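Local coordinates for porin (Rhodobacter capsulatus, PDB 3POR), which forms outer-membrane channels, as a homotrimer of barrels, that let small hydrophilic solutes up to about 0.6 kDa diffuse passively, at residues A275-G280 against L295-K300. Sequence-based numbering, arbitrary orientation.
Sequences ASIVGG and LGVKFK
The last hairpin of the 16-stranded porin barrel pairs S276 with K298 and V278 with G296 as antiparallel hydrogen-bonded pairs. Each makes two backbone bonds. V278 N to G296 O is 2.9 Å, nearly straight at an N-H...O angle of 170°. S276 N to K298 O, 3.1 Å, is more bent at 146°. At the non-hydrogen-bonded pairs the backbones close in, A275 CA lying 4.3 Å from F299 CA. A275 CA also makes a CA-H...O contact with K298 O, 3.3 Å.

A275, I277, L295, V297 and F299 share one face of the sheet. A275 CB meets the edge of the F299 ring, 3.6 Å from CD1, and the I277 and V297 side chains cross at an angle, CG1 to CG1 4.0 Å. L295 CD1 reaches over the backbone of G279, 4.0 Å from its CA. On the other face, CG anti to the backbone N (chi1 -153°) sends the K298 chain across V278, bringing CD 3.7 Å from V278 CG2. K298 NZ has a weak, long ion pair with E88.

Strand 258-272 flanks the hairpin through backbone hydrogen bonds of I277 with Y269 and G279 with A267. Strand 2-14 closes the barrel through those of L295 with V12 and V297 with M10. F299 stacks on F41 of a second subunit, on which A275 also packs, placing the A275-F299 end of this face at the trimer interface.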
loop_
_atom_site.group_PDB
_atom_site.type_symbol
_atom_site.label_atom_id
_atom_site.label_comp_id
_atom_site.label_asym_id
_atom_site.label_seq_id
_atom_site.Cartn_x
_atom_site.Cartn_y
_atom_site.Cartn_z
ATOM N N ALA A 275 -9.774 -6.410 -23.208
ATOM C CA ALA A 275 -8.712 -7.403 -23.260
ATOM C C ALA A 275 -8.072 -7.369 -24.640
ATOM O O ALA A 275 -8.718 -6.954 -25.597
ATOM C CB ALA A 275 -9.284 -8.774 -23.027
ATOM N N SER A 276 -6.806 -7.673 -24.872
ATOM C CA SER A 276 -6.215 -7.802 -26.203
ATOM C C SER A 276 -5.030 -8.713 -26.033
ATOM O O SER A 276 -4.592 -8.841 -24.885
ATOM C CB SER A 276 -5.713 -6.539 -26.720
ATOM O OG SER A 276 -5.166 -5.958 -25.577
ATOM N N ILE A 277 -4.590 -9.382 -27.081
ATOM C CA ILE A 277 -3.443 -10.250 -27.030
ATOM C C ILE A 277 -2.336 -9.414 -27.600
ATOM O O ILE A 277 -2.509 -8.789 -28.649
ATOM C CB ILE A 277 -3.689 -11.426 -27.884
ATOM C CG1 ILE A 277 -4.883 -12.119 -27.317
ATOM C CG2 ILE A 277 -2.573 -12.429 -27.799
ATOM C CD1 ILE A 277 -5.514 -12.881 -28.467
ATOM N N VAL A 278 -1.198 -9.351 -26.939
ATOM C CA VAL A 278 -0.167 -8.416 -27.327
ATOM C C VAL A 278 1.067 -9.240 -27.278
ATOM O O VAL A 278 1.204 -10.082 -26.386
ATOM C CB VAL A 278 -0.058 -7.277 -26.300
ATOM C CG1 VAL A 278 0.743 -6.101 -26.865
ATOM C CG2 VAL A 278 -1.437 -6.763 -25.945
ATOM N N GLY A 279 2.030 -9.004 -28.124
ATOM C CA GLY A 279 3.275 -9.760 -28.077
ATOM C C GLY A 279 4.340 -8.956 -28.745
ATOM O O GLY A 279 3.924 -8.043 -29.440
ATOM N N GLY A 280 5.647 -9.128 -28.656
ATOM C CA GLY A 280 6.566 -8.160 -29.187
ATOM C C GLY A 280 7.960 -8.713 -29.076
ATOM O O GLY A 280 8.210 -9.760 -28.470
ATOM N N LEU A 295 4.749 -12.604 -24.962
ATOM C CA LEU A 295 3.420 -12.884 -25.455
ATOM C C LEU A 295 2.382 -13.117 -24.330
ATOM O O LEU A 295 2.551 -14.012 -23.472
ATOM C CB LEU A 295 3.453 -14.117 -26.358
ATOM C CG LEU A 295 2.141 -14.538 -27.046
ATOM C CD1 LEU A 295 1.744 -13.463 -28.043
ATOM C CD2 LEU A 295 2.320 -15.838 -27.794
ATOM N N GLY A 296 1.286 -12.351 -24.319
ATOM C CA GLY A 296 0.315 -12.505 -23.269
ATOM C C GLY A 296 -0.871 -11.617 -23.521
ATOM O O GLY A 296 -1.073 -11.073 -24.619
ATOM N N VAL A 297 -1.694 -11.492 -22.508
ATOM C CA VAL A 297 -2.911 -10.743 -22.656
ATOM C C VAL A 297 -2.843 -9.536 -21.765
ATOM O O VAL A 297 -2.210 -9.615 -20.730
ATOM C CB VAL A 297 -4.113 -11.597 -22.286
ATOM C CG1 VAL A 297 -4.351 -12.615 -23.336
ATOM C CG2 VAL A 297 -3.861 -12.399 -21.055
ATOM N N LYS A 298 -3.489 -8.436 -22.063
ATOM C CA LYS A 298 -3.402 -7.207 -21.318
ATOM C C LYS A 298 -4.892 -6.858 -21.101
ATOM O O LYS A 298 -5.700 -7.187 -21.973
ATOM C CB LYS A 298 -2.601 -6.403 -22.292
ATOM C CG LYS A 298 -1.743 -5.303 -21.763
ATOM C CD LYS A 298 -0.940 -4.760 -22.872
ATOM C CE LYS A 298 -0.773 -3.234 -22.701
ATOM N NZ LYS A 298 0.087 -2.615 -23.716
ATOM N N PHE A 299 -5.386 -6.259 -19.995
ATOM C CA PHE A 299 -6.782 -6.142 -19.577
ATOM C C PHE A 299 -6.920 -4.790 -18.995
ATOM O O PHE A 299 -6.016 -4.386 -18.311
ATOM C CB PHE A 299 -7.105 -7.020 -18.482
ATOM C CG PHE A 299 -7.032 -8.516 -18.737
ATOM C CD1 PHE A 299 -7.338 -9.052 -19.954
ATOM C CD2 PHE A 299 -6.657 -9.353 -17.690
ATOM C CE1 PHE A 299 -7.255 -10.427 -20.095
ATOM C CE2 PHE A 299 -6.574 -10.720 -17.840
ATOM C CZ PHE A 299 -6.876 -11.256 -19.056
ATOM N N LYS A 300 -7.973 -4.035 -19.204
ATOM C CA LYS A 300 -8.123 -2.676 -18.687
ATOM C C LYS A 300 -9.449 -2.757 -17.925
ATOM O O LYS A 300 -10.338 -3.420 -18.480
ATOM C CB LYS A 300 -8.228 -1.757 -19.855
ATOM C CG LYS A 300 -7.057 -0.881 -20.276
ATOM C CD LYS A 300 -6.579 0.062 -19.096
ATOM C CE LYS A 300 -7.610 0.915 -18.213
ATOM N NZ LYS A 300 -7.050 1.387 -16.932
#